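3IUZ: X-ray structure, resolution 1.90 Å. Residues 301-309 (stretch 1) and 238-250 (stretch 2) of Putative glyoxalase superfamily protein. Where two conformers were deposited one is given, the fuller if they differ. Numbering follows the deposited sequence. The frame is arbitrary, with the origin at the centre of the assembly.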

# COMPACT_ATOMS: atom_id res chain seq x y z
N SER A 301 -4.93 7.25 6.42
CA SER A 301 -5.17 6.52 5.17
C SER A 301 -6.66 6.26 4.97
O SER A 301 -7.47 6.55 5.86
CB SER A 301 -4.38 5.23 5.26
OG SER A 301 -3.00 5.53 5.32
N PHE A 302 -7.04 5.69 3.83
CA PHE A 302 -8.45 5.49 3.46
C PHE A 302 -8.69 4.16 2.75
O PHE A 302 -7.73 3.44 2.35
CB PHE A 302 -9.05 6.68 2.67
CG PHE A 302 -8.44 6.96 1.30
CD1 PHE A 302 -7.35 7.80 1.17
CD2 PHE A 302 -8.99 6.41 0.14
CE1 PHE A 302 -6.82 8.11 -0.07
CE2 PHE A 302 -8.44 6.69 -1.11
CZ PHE A 302 -7.36 7.56 -1.21
N TYR A 303 -9.96 3.79 2.67
CA TYR A 303 -10.44 2.58 2.00
C TYR A 303 -11.23 3.02 0.80
O TYR A 303 -12.14 3.85 0.91
CB TYR A 303 -11.32 1.77 2.94
CG TYR A 303 -11.65 0.35 2.51
CD1 TYR A 303 -12.72 0.07 1.68
CD2 TYR A 303 -10.94 -0.72 3.02
CE1 TYR A 303 -13.03 -1.22 1.31
CE2 TYR A 303 -11.28 -2.02 2.69
CZ TYR A 303 -12.29 -2.27 1.83
OH TYR A 303 -12.59 -3.57 1.47
N GLU A 304 -10.91 2.44 -0.35
CA GLU A 304 -11.42 2.87 -1.62
C GLU A 304 -12.06 1.70 -2.37
O GLU A 304 -11.70 0.54 -2.17
CB GLU A 304 -10.26 3.45 -2.46
CG GLU A 304 -10.61 3.84 -3.93
CD GLU A 304 -9.40 4.40 -4.65
OE1 GLU A 304 -8.59 3.61 -5.19
OE2 GLU A 304 -9.24 5.62 -4.62
N PHE A 305 -13.01 2.03 -3.23
CA PHE A 305 -13.70 1.08 -4.06
C PHE A 305 -13.43 1.36 -5.53
O PHE A 305 -13.31 2.52 -5.94
CB PHE A 305 -15.20 1.17 -3.85
CG PHE A 305 -15.63 0.87 -2.46
CD1 PHE A 305 -15.67 -0.42 -2.00
CD2 PHE A 305 -15.97 1.88 -1.60
CE1 PHE A 305 -16.05 -0.71 -0.70
CE2 PHE A 305 -16.38 1.56 -0.29
CZ PHE A 305 -16.40 0.27 0.13
N ILE A 306 -13.40 0.29 -6.33
CA ILE A 306 -13.13 0.44 -7.75
C ILE A 306 -13.97 -0.58 -8.49
O ILE A 306 -14.17 -1.69 -8.01
CB ILE A 306 -11.64 0.21 -8.06
CG1 ILE A 306 -11.29 0.61 -9.51
CG2 ILE A 306 -11.23 -1.24 -7.76
CD1 ILE A 306 -9.74 0.91 -9.67
N THR A 307 -14.49 -0.17 -9.64
CA THR A 307 -15.07 -1.09 -10.61
C THR A 307 -14.24 -1.03 -11.91
O THR A 307 -13.88 0.06 -12.39
CB THR A 307 -16.58 -0.78 -10.86
OG1 THR A 307 -17.35 -1.16 -9.72
CG2 THR A 307 -17.11 -1.54 -12.08
N ARG A 308 -13.91 -2.19 -12.45
CA ARG A 308 -13.08 -2.26 -13.66
C ARG A 308 -13.87 -3.06 -14.67
O ARG A 308 -14.14 -4.25 -14.46
CB ARG A 308 -11.75 -2.96 -13.40
CG ARG A 308 -10.83 -2.26 -12.50
CD ARG A 308 -9.58 -3.13 -12.30
NE ARG A 308 -8.59 -2.47 -11.46
CZ ARG A 308 -7.89 -1.40 -11.81
NH1 ARG A 308 -7.99 -0.84 -13.03
NH2 ARG A 308 -7.02 -0.92 -10.95
N ASP A 309 -14.23 -2.41 -15.77
CA ASP A 309 -14.93 -3.09 -16.83
C ASP A 309 -14.01 -4.13 -17.47
O ASP A 309 -12.79 -3.96 -17.53
CB ASP A 309 -15.34 -2.09 -17.90
CG ASP A 309 -16.58 -1.31 -17.54
OD1 ASP A 309 -17.13 -1.48 -16.43
OD2 ASP A 309 -16.97 -0.50 -18.42
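Stretch 2 238-250: HATDRVDDVFGLS

Stretch 2 opens with a strand, 238-242, that lies parallel to strand 302-306 as its neighbour in a sheet. The two axes cross at -30° and approach to 4.4 Å. Both strands have extended backbone angles. The chain then turns through Asp-244 and Asp-245 and enters a helix at Val-246, which continues beyond Ser-250. The helix axis runs at 139° to strand 302-306 and comes no nearer than 9.0 Å; its contacts come from the side chains of Val-246 and Leu-249 and from Val-246 N.

The register is one to one. Phe-302 pairs with His-238, Tyr-303 with Ala-239, Glu-304 with Thr-240, Phe-305 with Asp-241 and Ile-306 with Arg-242. The CA-CA distances run from 4.4 Å, between Glu-304 CA and Thr-240 CA, to 5.2 Å, between Tyr-303 CA and Ala-239 CA.

The backbone bonds alternate as a parallel ladder requires. Ala-239 N donates to Phe-302 O at 3.2 Å, and Glu-304 N donates to Ala-239 O at 2.8 Å. Asp-241 N then donates to Glu-304 O at 2.8 Å, and Ile-306 N to Asp-241 O at 2.9 Å. Val-243 N closes the series on Ile-306 O at 2.8 Å, with a nearly straight angle of 167°. Each of these carbonyls also receives a CA-H contact; Thr-240 CA, for example, lies 3.1 Å from Glu-304 O.

One face of the sheet carries Phe-302, Glu-304 and Ile-306 with His-238, Thr-240 and Arg-242. The rings of Phe-302 and His-238 are near parallel but slid apart. It is His-238 CB that sits over the Phe-302 ring, 3.4 Å from its centroid. Thr-240 OG1 donates to Glu-304 OE1 at 2.7 Å. Water 1 donates to the same Glu-304 OE1 at 2.9 Å and is hydrogen-bonded to His-238 NE2 at 2.5 Å. The water thus links two side chains whose direct approach, His-238 NE2 to Glu-304 OE1 at 3.4 Å, has a poor angle. Ile-306 CG2 packs on Thr-240 CG2 at 3.4 Å.

The other face carries Tyr-303 and Phe-305 with Ala-239 and Asp-241. Tyr-303 OH donates to Asp-241 OD2 at 2.7 Å, and Asp-241 OD1 is satisfied elsewhere in the structure. Leu-249 CD2 reaches back from the helix over the Phe-305 ring, 3.4 Å from Phe-305 CD1. Val-246 CG1 lies 3.8 Å from Phe-305 CB.

Beyond the ladder, Thr-307 OG1 donates to Val-243 O at 2.7 Å and accepts a weak bond from Val-246 N at 3.3 Å. The hydroxyl therefore ties the turn to the helix start. Water 2 donates to Val-243 O at 2.9 Å and accepts from Arg-308 N at 2.8 Å. The helix is capped by Asp-245: its OD1 takes weak bonds from Phe-247 N at 3.0 Å and Gly-248 N at 3.3 Å. Arg-308 NE and Arg-242 NH2 stand 4.2 Å apart, like charges whose guanidinium groups both find partners elsewhere.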

# COMPACT_ATOMS: atom_id res chain seq x y z
N HIS A 238 -3.79 4.11 0.80
CA HIS A 238 -5.10 3.53 0.74
C HIS A 238 -5.03 2.11 0.21
O HIS A 238 -4.01 1.70 -0.40
CB HIS A 238 -6.05 4.42 -0.09
CG HIS A 238 -5.75 4.47 -1.56
ND1 HIS A 238 -5.06 5.51 -2.15
CD2 HIS A 238 -6.08 3.62 -2.56
CE1 HIS A 238 -5.00 5.31 -3.46
NE2 HIS A 238 -5.57 4.15 -3.72
N ALA A 239 -6.06 1.34 0.54
CA ALA A 239 -6.32 0.07 -0.09
C ALA A 239 -7.62 0.17 -0.85
O ALA A 239 -8.54 0.86 -0.41
CB ALA A 239 -6.42 -1.04 0.92
N THR A 240 -7.71 -0.59 -1.93
CA THR A 240 -8.85 -0.53 -2.83
C THR A 240 -9.46 -1.89 -3.06
O THR A 240 -8.76 -2.90 -3.23
CB THR A 240 -8.43 0.10 -4.16
OG1 THR A 240 -7.87 1.38 -3.89
CG2 THR A 240 -9.61 0.25 -5.18
N ASP A 241 -10.79 -1.90 -3.11
CA ASP A 241 -11.58 -3.13 -3.08
C ASP A 241 -12.33 -3.10 -4.40
O ASP A 241 -13.01 -2.12 -4.70
CB ASP A 241 -12.52 -3.07 -1.86
CG ASP A 241 -13.44 -4.26 -1.70
OD1 ASP A 241 -13.51 -5.17 -2.58
OD2 ASP A 241 -14.13 -4.30 -0.64
N ARG A 242 -12.17 -4.17 -5.18
CA ARG A 242 -12.77 -4.26 -6.50
C ARG A 242 -14.19 -4.82 -6.40
O ARG A 242 -14.37 -5.99 -6.00
CB ARG A 242 -11.93 -5.12 -7.45
CG ARG A 242 -12.46 -5.10 -8.88
CD ARG A 242 -11.70 -6.13 -9.77
NE ARG A 242 -10.25 -5.91 -9.72
CZ ARG A 242 -9.34 -6.73 -10.19
NH1 ARG A 242 -9.71 -7.90 -10.71
NH2 ARG A 242 -8.04 -6.41 -10.14
N VAL A 243 -15.18 -3.99 -6.73
CA VAL A 243 -16.59 -4.32 -6.56
C VAL A 243 -17.31 -4.24 -7.88
O VAL A 243 -16.81 -3.64 -8.86
CB VAL A 243 -17.29 -3.41 -5.48
CG1 VAL A 243 -16.62 -3.59 -4.10
CG2 VAL A 243 -17.24 -1.90 -5.89
N ASP A 244 -18.50 -4.85 -7.93
CA ASP A 244 -19.29 -4.89 -9.16
C ASP A 244 -19.81 -3.54 -9.55
O ASP A 244 -19.97 -3.28 -10.74
CB ASP A 244 -20.52 -5.78 -9.02
CG ASP A 244 -20.19 -7.26 -8.91
OD1 ASP A 244 -19.11 -7.71 -9.40
OD2 ASP A 244 -21.04 -7.98 -8.33
N ASP A 245 -20.14 -2.70 -8.57
CA ASP A 245 -20.81 -1.45 -8.85
C ASP A 245 -20.56 -0.38 -7.81
O ASP A 245 -21.22 -0.34 -6.77
CB ASP A 245 -22.35 -1.65 -8.99
CG ASP A 245 -23.12 -0.32 -9.15
OD1 ASP A 245 -22.60 0.70 -9.62
OD2 ASP A 245 -24.29 -0.30 -8.75
N VAL A 246 -19.64 0.54 -8.10
CA VAL A 246 -19.27 1.53 -7.11
C VAL A 246 -20.41 2.48 -6.86
O VAL A 246 -20.46 3.06 -5.76
CB VAL A 246 -17.99 2.39 -7.46
CG1 VAL A 246 -16.76 1.59 -7.33
CG2 VAL A 246 -18.14 3.06 -8.83
N PHE A 247 -21.27 2.71 -7.86
CA PHE A 247 -22.34 3.71 -7.72
C PHE A 247 -23.36 3.25 -6.71
O PHE A 247 -23.71 3.98 -5.78
CB PHE A 247 -23.03 4.00 -9.08
CG PHE A 247 -22.19 4.85 -9.97
CD1 PHE A 247 -21.99 6.17 -9.66
CD2 PHE A 247 -21.51 4.30 -11.03
CE1 PHE A 247 -21.15 6.97 -10.44
CE2 PHE A 247 -20.68 5.09 -11.80
CZ PHE A 247 -20.49 6.41 -11.51
N GLY A 248 -23.86 2.05 -6.93
CA GLY A 248 -24.79 1.39 -5.99
C GLY A 248 -24.18 1.31 -4.59
O GLY A 248 -24.84 1.63 -3.62
N LEU A 249 -22.92 0.91 -4.49
CA LEU A 249 -22.29 0.72 -3.20
C LEU A 249 -22.14 2.06 -2.47
O LEU A 249 -22.44 2.14 -1.29
CB LEU A 249 -20.94 0.03 -3.36
CG LEU A 249 -20.13 -0.37 -2.12
CD1 LEU A 249 -20.94 -1.14 -1.09
CD2 LEU A 249 -18.95 -1.19 -2.60
N SER A 250 -21.69 3.09 -3.16
CA SER A 250 -21.55 4.39 -2.52
C SER A 250 -22.88 4.86 -1.92
O SER A 250 -22.95 5.35 -0.79
CB SER A 250 -21.01 5.41 -3.51
OG SER A 250 -21.09 6.73 -2.99
O HOH W 1 -5.97 4.39 -6.16
O HOH W 2 -15.13 -4.36 -11.15